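Local coordinates for protein quinone oxidoreductase (Coxiella burnetii, PDB 3TQH) that binds NADPH and probably uses it to reduce quinones, as an enzyme of the medium-chain dehydrogenase/reductase type, at residues A[44-49]-A[72-77]; A[96-101]-A[134-139]; A[292-297]-A[315-320]; A[38-43]-A[110-115]; A[8-13]-A[106-111]. One frame throughout, in Å; residues are numbered along the deposited sequence.

Contact 1: A[44-49]-A[72-77]; sequences SLNPID and GYDFSG. With NDP (NADPH dihydro-nicotinamide-adenine-dinucleotide phosphate), chain B.
D74, at the start of strand 74-82, lays its side chain against S44, just ahead of helix 47-53. Its CB is already 3.0 Å from S44 OG. CG stands anti to the carbonyl carbon (chi1 -75°). OD2 passes OG at 2.9 Å, at an angle too poor for a hydrogen bond; OG is bonded to the carbonyl of A132 instead. The other oxygen, OD1, is held by the hydroxyl of T136. Beside this carboxylate the amide of N46 stands almost square, the two planes 87° apart. The GroES-like part of the fold here meets the cofactor: P47, near the start of the helix, brings CD to 3.3 Å from O1N of NADPH. Two residues on, D49 OD2 accepts a bond from N46 N (2.9 Å), which comes from above the carboxylate plane, and is also hydrogen-bonded to Y108 OH, while OD1 accepts one from a water that in turn accepts from G72 N. On the flank of the same helix, I48 CG2 meets CE2 of Y73 at the ring edge (3.7 Å).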
# COMPACT_ATOMS: atom_id res chain seq x y z
N SER A 44 -0.92 6.85 6.76
CA SER A 44 -1.97 6.04 6.16
C SER A 44 -1.92 4.61 6.64
O SER A 44 -0.88 4.12 7.09
CB SER A 44 -1.89 6.07 4.63
OG SER A 44 -0.72 5.46 4.14
N LEU A 45 -3.07 3.95 6.56
CA LEU A 45 -3.22 2.55 6.94
C LEU A 45 -3.04 1.63 5.74
O LEU A 45 -3.48 1.94 4.64
CB LEU A 45 -4.60 2.31 7.56
CG LEU A 45 -4.86 2.97 8.91
CD1 LEU A 45 -5.19 4.44 8.74
CD2 LEU A 45 -5.99 2.24 9.65
N ASN A 46 -2.41 0.49 5.98
CA ASN A 46 -2.30 -0.58 5.00
C ASN A 46 -2.68 -1.90 5.65
O ASN A 46 -2.52 -2.05 6.86
CB ASN A 46 -0.88 -0.66 4.47
CG ASN A 46 -0.46 0.59 3.75
OD1 ASN A 46 0.10 1.51 4.36
ND2 ASN A 46 -0.74 0.65 2.45
N PRO A 47 -3.18 -2.87 4.87
CA PRO A 47 -3.51 -4.19 5.42
C PRO A 47 -2.39 -4.88 6.21
O PRO A 47 -2.66 -5.57 7.21
CB PRO A 47 -3.85 -5.00 4.16
CG PRO A 47 -4.41 -3.98 3.22
CD PRO A 47 -3.61 -2.74 3.46
N ILE A 48 -1.14 -4.70 5.78
CA ILE A 48 0.02 -5.20 6.52
C ILE A 48 -0.06 -4.79 8.00
O ILE A 48 0.38 -5.55 8.87
CB ILE A 48 1.36 -4.72 5.89
CG1 ILE A 48 2.56 -5.46 6.50
CG2 ILE A 48 1.54 -3.23 6.07
CD1 ILE A 48 2.88 -6.76 5.83
N ASP A 49 -0.62 -3.62 8.28
CA ASP A 49 -0.83 -3.16 9.66
C ASP A 49 -1.69 -4.14 10.49
O ASP A 49 -1.31 -4.48 11.61
CB ASP A 49 -1.47 -1.77 9.69
CG ASP A 49 -0.68 -0.72 8.93
OD1 ASP A 49 0.50 -0.97 8.59
OD2 ASP A 49 -1.24 0.37 8.67
N GLY A 72 2.37 0.98 11.35
CA GLY A 72 2.31 1.92 10.23
C GLY A 72 3.67 2.19 9.60
O GLY A 72 4.66 2.33 10.31
N TYR A 73 3.70 2.28 8.28
CA TYR A 73 4.94 2.55 7.54
C TYR A 73 4.89 3.86 6.75
O TYR A 73 5.93 4.46 6.51
CB TYR A 73 5.24 1.40 6.58
CG TYR A 73 5.47 0.05 7.22
CD1 TYR A 73 6.52 -0.17 8.10
CD2 TYR A 73 4.66 -1.04 6.90
CE1 TYR A 73 6.74 -1.42 8.67
CE2 TYR A 73 4.87 -2.29 7.46
CZ TYR A 73 5.90 -2.48 8.34
OH TYR A 73 6.09 -3.73 8.88
N ASP A 74 3.70 4.28 6.33
CA ASP A 74 3.52 5.44 5.45
C ASP A 74 3.35 6.69 6.29
O ASP A 74 2.56 6.70 7.23
CB ASP A 74 2.25 5.29 4.61
CG ASP A 74 2.39 4.30 3.47
OD1 ASP A 74 3.49 3.74 3.26
OD2 ASP A 74 1.37 4.09 2.76
N PHE A 75 4.06 7.76 5.93
CA PHE A 75 3.95 9.00 6.69
C PHE A 75 4.21 10.25 5.86
O PHE A 75 4.81 10.20 4.79
CB PHE A 75 4.90 9.00 7.89
CG PHE A 75 6.31 9.39 7.53
CD1 PHE A 75 7.23 8.43 7.14
CD2 PHE A 75 6.70 10.72 7.56
CE1 PHE A 75 8.53 8.80 6.80
CE2 PHE A 75 7.97 11.09 7.22
CZ PHE A 75 8.89 10.13 6.84
N SER A 76 3.80 11.36 6.44
CA SER A 76 3.94 12.67 5.85
C SER A 76 4.17 13.63 7.02
O SER A 76 3.56 13.47 8.07
CB SER A 76 2.63 13.00 5.13
OG SER A 76 2.77 14.15 4.33
N GLY A 77 5.07 14.59 6.86
CA GLY A 77 5.39 15.51 7.96
C GLY A 77 6.55 16.47 7.77
O GLY A 77 7.03 16.68 6.66
PA NDP B . -7.27 -3.11 0.46
O1A NDP B . -7.76 -3.47 1.81
O2A NDP B . -7.19 -1.65 0.29
O5B NDP B . -8.24 -3.72 -0.66
C5B NDP B . -9.64 -3.69 -0.45
C4B NDP B . -10.37 -4.03 -1.74
O4B NDP B . -10.33 -5.42 -1.94
C3B NDP B . -11.85 -3.64 -1.74
O3B NDP B . -12.04 -2.54 -2.59
C2B NDP B . -12.58 -4.89 -2.24
O2B NDP B . -13.46 -4.61 -3.30
C1B NDP B . -11.45 -5.79 -2.70
N9A NDP B . -11.71 -7.23 -2.52
C8A NDP B . -11.88 -7.90 -1.33
N7A NDP B . -12.05 -9.21 -1.59
C5A NDP B . -12.00 -9.39 -2.93
C6A NDP B . -12.13 -10.53 -3.71
N6A NDP B . -12.34 -11.70 -3.14
N1A NDP B . -12.03 -10.42 -5.08
C2A NDP B . -11.80 -9.18 -5.66
N3A NDP B . -11.67 -8.05 -4.88
C4A NDP B . -11.77 -8.15 -3.53
O3 NDP B . -5.85 -3.82 0.17
PN NDP B . -4.59 -3.18 -0.60
O1N NDP B . -3.94 -2.18 0.27
O2N NDP B . -4.92 -2.80 -1.98
O5D NDP B . -3.63 -4.47 -0.65
C5D NDP B . -4.06 -5.69 -1.22
C4D NDP B . -3.14 -6.82 -0.76
O4D NDP B . -1.82 -6.58 -1.21
C3D NDP B . -3.10 -6.93 0.75
O3D NDP B . -3.20 -8.29 1.13
C2D NDP B . -1.76 -6.34 1.14
O2D NDP B . -1.24 -6.90 2.33
C1D NDP B . -0.92 -6.64 -0.11
N1N NDP B . 0.23 -5.73 -0.33
C2N NDP B . 1.46 -6.29 -0.57
C3N NDP B . 2.61 -5.52 -0.73
C7N NDP B . 3.94 -6.16 -0.99
O7N NDP B . 5.07 -5.32 -1.13
N7N NDP B . 4.04 -7.48 -1.06
C4N NDP B . 2.48 -4.03 -0.65
C5N NDP B . 1.11 -3.48 -0.40
C6N NDP B . 0.05 -4.36 -0.26
P2B NDP B . -15.06 -4.67 -3.10
O1X NDP B . -15.71 -4.05 -4.31
O2X NDP B . -15.46 -3.87 -1.88
O3X NDP B . -15.55 -6.08 -2.95
O HOH W 1 1.43 4.69 8.65
O HOH W 2 2.27 -1.66 10.19
O HOH W 3 0.99 1.45 7.01

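Contact 2: A[96-101]-A[134-139]; sequences MGIAGF and LPTAGL
The end of strand 94-98 runs across the first turn of helix 135-147, the segment axes 9.1 Å apart at their closest and inclined at 80°, so that the contact is made by a few residues around P135. It is a strand-on-helix packing that joins the GroES-like sheet to the helix leading into the nucleotide-binding Rossmann domain, and all its touching residues are buried. I98 and P135 run antiparallel alongside one another, CD1 of I98 coming to 3.4 Å from CB of P135. G97 offers only backbone: its carbonyl oxygen lies 3.8 Å from CG of the same proline. On the far flank, selenomethionine M96 bends at its selenium (chi3 -52°), which places CE 4.1 Å from CD2 of L134. T136, which touches NADPH, gives its hydroxyl a partner in D74, with a further weak bond from K268. The same OG1 stands 3.8 Å from CD1 of I98, which approaches across the threonine at about a right angle.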
# COMPACT_ATOMS: atom_id res chain seq x y z
N MSE A 96 7.79 13.19 2.83
CA MSE A 96 6.87 12.07 2.71
C MSE A 96 7.67 10.81 2.42
O MSE A 96 8.69 10.86 1.73
CB MSE A 96 5.87 12.32 1.58
CG MSE A 96 6.51 12.84 0.30
SE MSE A 96 5.28 13.03 -1.20
CE MSE A 96 4.49 11.23 -1.19
N GLY A 97 7.23 9.68 2.96
CA GLY A 97 7.93 8.44 2.73
C GLY A 97 7.52 7.31 3.64
O GLY A 97 6.38 7.26 4.12
N ILE A 98 8.48 6.41 3.87
CA ILE A 98 8.28 5.19 4.63
C ILE A 98 9.23 5.21 5.81
O ILE A 98 10.40 5.56 5.65
CB ILE A 98 8.61 3.92 3.78
CG1 ILE A 98 7.85 3.93 2.45
CG2 ILE A 98 8.27 2.65 4.55
CD1 ILE A 98 6.38 3.90 2.60
N ALA A 99 8.76 4.80 6.98
CA ALA A 99 9.61 4.74 8.16
C ALA A 99 9.51 3.38 8.85
O ALA A 99 8.42 2.82 8.98
CB ALA A 99 9.24 5.86 9.13
N GLY A 100 10.65 2.86 9.26
CA GLY A 100 10.70 1.63 10.04
C GLY A 100 10.35 0.36 9.29
O GLY A 100 10.02 -0.64 9.91
N PHE A 101 10.43 0.40 7.96
CA PHE A 101 10.03 -0.75 7.16
C PHE A 101 11.19 -1.72 7.02
O PHE A 101 12.29 -1.30 6.67
CB PHE A 101 9.55 -0.32 5.77
CG PHE A 101 9.10 -1.48 4.91
CD1 PHE A 101 7.83 -2.01 5.04
CD2 PHE A 101 9.97 -2.04 3.97
CE1 PHE A 101 7.41 -3.08 4.25
CE2 PHE A 101 9.57 -3.11 3.18
CZ PHE A 101 8.29 -3.63 3.31
N LEU A 134 0.09 7.86 -0.27
CA LEU A 134 0.66 7.46 -1.55
C LEU A 134 1.76 6.39 -1.53
O LEU A 134 1.73 5.48 -2.36
CB LEU A 134 1.16 8.71 -2.29
CG LEU A 134 1.55 8.57 -3.76
CD1 LEU A 134 0.38 8.09 -4.62
CD2 LEU A 134 2.09 9.89 -4.27
N PRO A 135 2.75 6.49 -0.61
CA PRO A 135 3.97 5.68 -0.76
C PRO A 135 3.79 4.16 -0.94
O PRO A 135 4.21 3.63 -1.97
CB PRO A 135 4.75 5.99 0.52
CG PRO A 135 4.34 7.36 0.86
CD PRO A 135 2.88 7.41 0.53
N THR A 136 3.18 3.48 0.02
CA THR A 136 3.04 2.02 -0.09
C THR A 136 2.15 1.63 -1.26
O THR A 136 2.57 0.87 -2.14
CB THR A 136 2.53 1.37 1.22
OG1 THR A 136 3.56 1.43 2.22
CG2 THR A 136 2.16 -0.10 0.98
N ALA A 137 0.92 2.15 -1.28
CA ALA A 137 -0.07 1.79 -2.31
C ALA A 137 0.43 2.11 -3.71
O ALA A 137 0.34 1.27 -4.61
CB ALA A 137 -1.39 2.50 -2.06
N GLY A 138 0.96 3.31 -3.88
CA GLY A 138 1.44 3.77 -5.18
C GLY A 138 2.66 3.04 -5.68
O GLY A 138 2.72 2.66 -6.86
N LEU A 139 3.65 2.85 -4.82
CA LEU A 139 4.87 2.16 -5.21
C LEU A 139 4.57 0.71 -5.54
O LEU A 139 5.18 0.14 -6.44
CB LEU A 139 5.95 2.24 -4.13
CG LEU A 139 6.64 3.60 -3.94
CD1 LEU A 139 7.46 3.62 -2.64
CD2 LEU A 139 7.52 3.96 -5.15

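Contact 3: A[292-297]-A[315-320]; sequences SRIFQL and KLVFKV
F295 and F318 lie in register on neighbouring parallel strands of a beta-alpha-beta unit whose helix 300-308 packs on their face of the sheet, the tight side. CB of F295 comes to 3.6 Å from CD1 of F318, and L297 CD2 lies over the F318 ring in a CH-pi contact, 3.9 Å from the centroid and 16° off the normal. Q296 O meets the edge of that ring, 3.3 Å from CE1, and L316 CD2 meets the edge of the F295 ring. Looser are the exposed residues: R293 lays CG over a face of F295 but runs its extended chain out to a salt bridge with E299, and on the sheet face of I294 and V317, still touched by L129 of helix 128-133, I294 CG2 rests on K319 CB (3.7 Å). Where the strands part, a water bridges L297 N and K319 O. The straightest backbone bond is F295 N to V317 O (2.8 Å, 173°); register thus rests on main-chain bonds, and the F295/F318 face adds apolar contact to them.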
# COMPACT_ATOMS: atom_id res chain seq x y z
N SER A 292 -11.02 7.65 1.38
CA SER A 292 -12.43 7.43 1.69
C SER A 292 -12.79 7.85 3.13
O SER A 292 -13.92 8.28 3.38
CB SER A 292 -12.84 5.98 1.42
OG SER A 292 -12.07 5.06 2.17
N ARG A 293 -11.86 7.73 4.06
CA ARG A 293 -12.10 8.26 5.40
C ARG A 293 -10.82 8.73 6.11
O ARG A 293 -9.76 8.14 5.97
CB ARG A 293 -12.86 7.24 6.26
CG ARG A 293 -13.12 7.79 7.65
CD ARG A 293 -14.26 7.17 8.40
NE ARG A 293 -14.18 7.64 9.79
CZ ARG A 293 -14.58 8.84 10.21
NH1 ARG A 293 -15.17 9.71 9.39
NH2 ARG A 293 -14.42 9.16 11.49
N ILE A 294 -10.97 9.80 6.88
CA ILE A 294 -9.90 10.41 7.65
C ILE A 294 -10.17 10.18 9.12
O ILE A 294 -11.24 10.55 9.62
CB ILE A 294 -9.85 11.94 7.41
CG1 ILE A 294 -9.73 12.26 5.91
CG2 ILE A 294 -8.70 12.57 8.20
CD1 ILE A 294 -9.87 13.73 5.57
N PHE A 295 -9.20 9.60 9.83
CA PHE A 295 -9.34 9.27 11.25
C PHE A 295 -8.37 10.06 12.13
O PHE A 295 -7.30 10.46 11.67
CB PHE A 295 -9.03 7.79 11.49
CG PHE A 295 -10.05 6.84 10.94
CD1 PHE A 295 -11.15 6.48 11.69
CD2 PHE A 295 -9.88 6.29 9.68
CE1 PHE A 295 -12.09 5.59 11.19
CE2 PHE A 295 -10.82 5.40 9.17
CZ PHE A 295 -11.93 5.06 9.93
N GLN A 296 -8.73 10.25 13.40
CA GLN A 296 -7.73 10.60 14.42
C GLN A 296 -7.08 9.30 14.95
O GLN A 296 -7.68 8.23 14.85
CB GLN A 296 -8.38 11.34 15.59
CG GLN A 296 -9.21 12.54 15.21
CD GLN A 296 -9.72 13.27 16.43
OE1 GLN A 296 -8.93 13.73 17.25
NE2 GLN A 296 -11.04 13.36 16.56
N LEU A 297 -5.88 9.41 15.51
CA LEU A 297 -5.21 8.25 16.14
C LEU A 297 -6.09 7.64 17.23
O LEU A 297 -6.10 6.43 17.44
CB LEU A 297 -3.86 8.64 16.74
CG LEU A 297 -2.72 8.91 15.75
CD1 LEU A 297 -1.50 9.44 16.47
CD2 LEU A 297 -2.38 7.65 14.97
N LYS A 315 -8.15 4.65 0.22
CA LYS A 315 -7.24 4.70 1.37
C LYS A 315 -7.92 5.24 2.62
O LYS A 315 -8.75 6.15 2.54
CB LYS A 315 -6.03 5.57 1.05
CG LYS A 315 -5.07 5.02 0.01
CD LYS A 315 -4.38 3.73 0.45
CE LYS A 315 -3.48 3.91 1.67
NZ LYS A 315 -2.70 2.68 1.98
N LEU A 316 -7.55 4.66 3.76
CA LEU A 316 -7.86 5.24 5.06
C LEU A 316 -6.60 5.95 5.53
O LEU A 316 -5.49 5.48 5.25
CB LEU A 316 -8.25 4.15 6.08
CG LEU A 316 -9.39 3.20 5.72
CD1 LEU A 316 -9.60 2.20 6.85
CD2 LEU A 316 -10.67 3.96 5.42
N VAL A 317 -6.76 7.07 6.23
CA VAL A 317 -5.61 7.84 6.68
C VAL A 317 -5.84 8.48 8.05
O VAL A 317 -6.95 8.91 8.38
CB VAL A 317 -5.21 8.91 5.64
CG1 VAL A 317 -6.32 9.95 5.49
CG2 VAL A 317 -3.89 9.57 6.01
N PHE A 318 -4.77 8.51 8.85
CA PHE A 318 -4.77 9.24 10.10
C PHE A 318 -4.31 10.67 9.83
O PHE A 318 -3.27 10.89 9.22
CB PHE A 318 -3.83 8.60 11.13
CG PHE A 318 -4.33 7.31 11.71
CD1 PHE A 318 -5.54 7.26 12.40
CD2 PHE A 318 -3.57 6.15 11.60
CE1 PHE A 318 -5.99 6.07 12.94
CE2 PHE A 318 -4.02 4.95 12.14
CZ PHE A 318 -5.23 4.91 12.82
N LYS A 319 -5.10 11.63 10.29
CA LYS A 319 -4.66 13.01 10.36
C LYS A 319 -4.09 13.22 11.76
O LYS A 319 -4.84 13.22 12.74
CB LYS A 319 -5.82 13.97 10.10
CG LYS A 319 -5.52 15.43 10.40
CD LYS A 319 -6.74 16.32 10.16
CE LYS A 319 -6.49 17.34 9.06
NZ LYS A 319 -5.37 18.26 9.42
N VAL A 320 -2.77 13.36 11.85
CA VAL A 320 -2.10 13.52 13.13
C VAL A 320 -2.04 15.00 13.51
O VAL A 320 -2.21 15.36 14.68
CB VAL A 320 -0.70 12.87 13.11
CG1 VAL A 320 -0.02 13.01 14.45
CG2 VAL A 320 -0.81 11.41 12.72
O HOH W 4 -5.13 12.19 15.40

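Contact 4: A[38-43]-A[110-115]; sequences IKVHAA and EYVCAS
The carbonyl oxygen of E110 receives V40 N at 2.8 Å in a nearly straight bond (168° at the hydrogen), although the donor stands 42° above the carbonyl plane; the guanidinium of R321 adds a weak second bond to the same oxygen. Two residues away, I38 and V112 form an antiparallel hydrogen-bonded pair: I38 N donates to V112 O at 2.9 Å, and V112 N returns a bond to I38 O at 3.1 Å. That last oxygen also takes a CA-H...O contact from Y111. Strand 36-44 is a central member of the GroES-like sheet, where strand 111-114 pairs with its first half; at H41 and A42, both opposite S76, a classic beta bulge turns the chain, and beyond it the strand leaves 111-114 behind. On the face of I38 and V112, CB of I38 rests against CG2 of V112 (3.8 Å). V40 comes over at about a right angle: with CG2 anti to its carbonyl carbon, that methyl reaches CG1 of V112 at 3.7 Å. The opposite face carries the non-hydrogen-bonded pair K39 and Y111, where CB of the lysine lies 4.0 Å from CE1 of the tyrosine and the rest of the lysine chain leads away.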
# COMPACT_ATOMS: atom_id res chain seq x y z
N ILE A 38 11.04 13.37 12.55
CA ILE A 38 9.97 14.00 11.78
C ILE A 38 8.74 14.23 12.65
O ILE A 38 8.27 13.31 13.30
CB ILE A 38 9.52 13.10 10.60
CG1 ILE A 38 10.71 12.65 9.74
CG2 ILE A 38 8.50 13.84 9.73
CD1 ILE A 38 11.44 13.77 9.05
N LYS A 39 8.21 15.45 12.65
CA LYS A 39 6.89 15.71 13.22
C LYS A 39 5.84 15.24 12.21
O LYS A 39 5.75 15.80 11.11
CB LYS A 39 6.71 17.20 13.53
CG LYS A 39 5.35 17.58 14.10
CD LYS A 39 5.06 19.09 13.99
CE LYS A 39 5.75 19.89 15.08
NZ LYS A 39 5.16 21.26 15.22
N VAL A 40 5.05 14.24 12.58
CA VAL A 40 4.09 13.62 11.66
C VAL A 40 2.81 14.44 11.50
O VAL A 40 2.17 14.80 12.47
CB VAL A 40 3.71 12.18 12.11
CG1 VAL A 40 2.67 11.57 11.16
CG2 VAL A 40 4.95 11.30 12.16
N HIS A 41 2.46 14.73 10.25
CA HIS A 41 1.21 15.40 9.92
C HIS A 41 0.14 14.40 9.51
O HIS A 41 -1.03 14.57 9.85
CB HIS A 41 1.43 16.45 8.82
CG HIS A 41 2.03 17.73 9.32
ND1 HIS A 41 1.37 18.93 9.24
CD2 HIS A 41 3.21 17.98 9.94
CE1 HIS A 41 2.13 19.88 9.77
NE2 HIS A 41 3.25 19.33 10.20
N ALA A 42 0.54 13.35 8.80
CA ALA A 42 -0.40 12.32 8.35
C ALA A 42 0.27 10.95 8.24
O ALA A 42 1.48 10.85 8.00
CB ALA A 42 -1.00 12.73 7.01
N ALA A 43 -0.52 9.89 8.42
CA ALA A 43 -0.04 8.51 8.32
C ALA A 43 -1.17 7.60 7.83
O ALA A 43 -2.25 7.58 8.41
CB ALA A 43 0.47 8.03 9.66
N GLU A 110 3.01 10.68 16.67
CA GLU A 110 3.26 12.10 16.44
C GLU A 110 4.66 12.38 15.90
O GLU A 110 4.89 13.42 15.28
CB GLU A 110 3.05 12.86 17.75
CG GLU A 110 1.60 12.87 18.23
CD GLU A 110 1.41 13.66 19.52
OE1 GLU A 110 2.29 13.62 20.40
OE2 GLU A 110 0.36 14.32 19.65
N TYR A 111 5.60 11.47 16.14
CA TYR A 111 6.98 11.59 15.65
C TYR A 111 7.49 10.25 15.13
O TYR A 111 7.20 9.20 15.71
CB TYR A 111 7.92 12.10 16.74
CG TYR A 111 7.58 13.47 17.25
CD1 TYR A 111 8.16 14.61 16.69
CD2 TYR A 111 6.66 13.65 18.28
CE1 TYR A 111 7.83 15.88 17.15
CE2 TYR A 111 6.33 14.91 18.75
CZ TYR A 111 6.92 16.03 18.18
OH TYR A 111 6.59 17.28 18.64
N VAL A 112 8.24 10.30 14.03
CA VAL A 112 8.92 9.11 13.52
C VAL A 112 10.39 9.41 13.23
O VAL A 112 10.77 10.55 13.00
CB VAL A 112 8.25 8.55 12.25
CG1 VAL A 112 6.82 8.16 12.54
CG2 VAL A 112 8.32 9.56 11.10
N CYS A 113 11.19 8.35 13.27
CA CYS A 113 12.58 8.41 12.85
C CYS A 113 12.65 7.86 11.43
O CYS A 113 12.01 6.86 11.13
CB CYS A 113 13.45 7.57 13.79
SG CYS A 113 15.14 7.28 13.24
N ALA A 114 13.41 8.53 10.57
CA ALA A 114 13.54 8.09 9.18
C ALA A 114 14.92 8.38 8.59
O ALA A 114 15.62 9.31 9.02
CB ALA A 114 12.47 8.73 8.32
N SER A 115 15.30 7.57 7.61
CA SER A 115 16.53 7.76 6.86
C SER A 115 16.22 8.65 5.67
O SER A 115 15.11 8.61 5.14
CB SER A 115 17.06 6.40 6.39
OG SER A 115 18.18 6.55 5.53

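Contact 5: A[8-13]-A[106-111]; sequences KAIQFD and CCYAEY
An inverse gamma turn centred on Y108 presents its backbone to strand 6-12, where A9 and A109 make a single bridge between segments running in opposite directions. Y108 O accepts I10 N at 2.9 Å and also a water that donates to I10 O, so this carbonyl is gripped twice. Two residues further along the loop, E110 N bonds to K8 O (3.2 Å). Between them the methyl carbons of A9 and A109 meet at 3.5 Å. The carboxylate of E110 reaches K8 by a side chain extended beyond CG: OE1 takes K8 N at 3.0 Å in an almost linear bond (178°), with the donor well above the carboxylate plane, whereas OE2 and K8 NZ form only a long salt bridge of 3.8 Å, the lysine bending at its tip. I10 sets CB 3.7 Å from CB of Y108 and puts CG2 in plane at the ring edge. Strand 21-27 pairs with strand 6-12 beyond, I10 touching L21 and L23, while the Y108 ring turns inward, edge-to-face with F318, its hydroxyl reaching H304 of helix 300-308 as well as D49.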
# COMPACT_ATOMS: atom_id res chain seq x y z
N LYS A 8 2.46 11.03 21.83
CA LYS A 8 1.34 10.09 21.72
C LYS A 8 1.59 9.15 20.54
O LYS A 8 2.03 9.57 19.47
CB LYS A 8 0.01 10.84 21.51
CG LYS A 8 -0.29 11.92 22.56
CD LYS A 8 -1.57 12.69 22.22
CE LYS A 8 -1.91 13.76 23.27
NZ LYS A 8 -1.08 15.00 23.14
N ALA A 9 1.30 7.86 20.75
CA ALA A 9 1.47 6.85 19.71
C ALA A 9 0.55 5.65 19.95
O ALA A 9 0.22 5.34 21.09
CB ALA A 9 2.91 6.40 19.65
N ILE A 10 0.14 4.99 18.87
CA ILE A 10 -0.66 3.77 18.97
C ILE A 10 0.29 2.60 19.15
O ILE A 10 1.22 2.42 18.38
CB ILE A 10 -1.54 3.53 17.73
CG1 ILE A 10 -2.65 4.59 17.64
CG2 ILE A 10 -2.15 2.13 17.75
CD1 ILE A 10 -3.70 4.50 18.73
N GLN A 11 0.06 1.80 20.19
CA GLN A 11 0.82 0.57 20.38
C GLN A 11 -0.12 -0.58 20.64
O GLN A 11 -1.30 -0.37 20.91
CB GLN A 11 1.81 0.72 21.53
CG GLN A 11 3.09 1.44 21.11
CD GLN A 11 4.04 1.72 22.26
OE1 GLN A 11 5.02 2.42 22.07
NE2 GLN A 11 3.75 1.19 23.44
N PHE A 12 0.40 -1.79 20.52
CA PHE A 12 -0.30 -2.98 20.97
C PHE A 12 0.66 -3.84 21.78
O PHE A 12 1.84 -3.91 21.46
CB PHE A 12 -0.93 -3.74 19.79
CG PHE A 12 0.06 -4.31 18.79
CD1 PHE A 12 0.31 -5.67 18.74
CD2 PHE A 12 0.72 -3.48 17.89
CE1 PHE A 12 1.22 -6.21 17.83
CE2 PHE A 12 1.64 -4.01 16.98
CZ PHE A 12 1.88 -5.37 16.95
N ASP A 13 0.15 -4.44 22.85
CA ASP A 13 0.95 -5.26 23.76
C ASP A 13 0.88 -6.75 23.42
O ASP A 13 1.73 -7.53 23.84
CB ASP A 13 0.46 -5.06 25.20
CG ASP A 13 0.65 -3.63 25.69
OD1 ASP A 13 0.87 -2.73 24.84
OD2 ASP A 13 0.59 -3.41 26.92
N CYS A 106 5.89 2.06 13.02
CA CYS A 106 5.98 3.18 13.96
C CYS A 106 5.23 4.46 13.60
O CYS A 106 5.35 5.45 14.32
CB CYS A 106 7.46 3.54 14.11
SG CYS A 106 8.18 4.15 12.55
N CYS A 107 4.45 4.47 12.53
CA CYS A 107 3.93 5.72 11.98
C CYS A 107 2.59 6.20 12.57
O CYS A 107 2.25 7.38 12.42
CB CYS A 107 3.83 5.63 10.46
SG CYS A 107 5.41 5.60 9.61
N TYR A 108 1.82 5.31 13.22
CA TYR A 108 0.64 5.74 13.98
C TYR A 108 1.15 6.48 15.22
O TYR A 108 1.09 5.95 16.34
CB TYR A 108 -0.22 4.56 14.45
CG TYR A 108 -0.85 3.66 13.41
CD1 TYR A 108 -0.51 3.71 12.06
CD2 TYR A 108 -1.77 2.69 13.81
CE1 TYR A 108 -1.10 2.85 11.14
CE2 TYR A 108 -2.36 1.83 12.91
CZ TYR A 108 -2.02 1.90 11.57
OH TYR A 108 -2.61 1.03 10.69
N ALA A 109 1.67 7.69 15.02
CA ALA A 109 2.38 8.41 16.09
C ALA A 109 2.70 9.85 15.68
O ALA A 109 2.66 10.20 14.51
CB ALA A 109 3.66 7.68 16.44
N GLU A 110 3.01 10.68 16.67
CA GLU A 110 3.26 12.10 16.44
C GLU A 110 4.66 12.38 15.90
O GLU A 110 4.89 13.42 15.28
CB GLU A 110 3.05 12.86 17.75
CG GLU A 110 1.60 12.87 18.23
CD GLU A 110 1.41 13.66 19.52
OE1 GLU A 110 2.29 13.62 20.40
OE2 GLU A 110 0.36 14.32 19.65
N TYR A 111 5.60 11.47 16.14
CA TYR A 111 6.98 11.59 15.65
C TYR A 111 7.49 10.25 15.13
O TYR A 111 7.20 9.20 15.71
CB TYR A 111 7.92 12.10 16.74
CG TYR A 111 7.58 13.47 17.25
CD1 TYR A 111 8.16 14.61 16.69
CD2 TYR A 111 6.66 13.65 18.28
CE1 TYR A 111 7.83 15.88 17.15
CE2 TYR A 111 6.33 14.91 18.75
CZ TYR A 111 6.92 16.03 18.18
OH TYR A 111 6.59 17.28 18.64
O HOH W 5 2.96 3.56 16.47

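In the fold
Contacts 1 and 2 are almost fully buried beside the cofactor, joined through D74 and T136, and polar and water-mediated chemistry in contact 1 gives way to apolar strand-on-helix packing in contact 2. Contacts 3 and 4 are both strand pairings of one sheet, parallel in the first and antiparallel in the second; strand 36-44 links them, since F318 N bonds to A43 O. They are partly buried, with R293, K319 and K39 toward the outside, although K315 is buried. Contact 5, mostly buried but far from the centre and with exposed K8 at its edge, attaches the N-terminal strand to the loop that feeds contact 4 and shares E110 and Y111 with it. Y108 ties contact 5 to contacts 1 and 3.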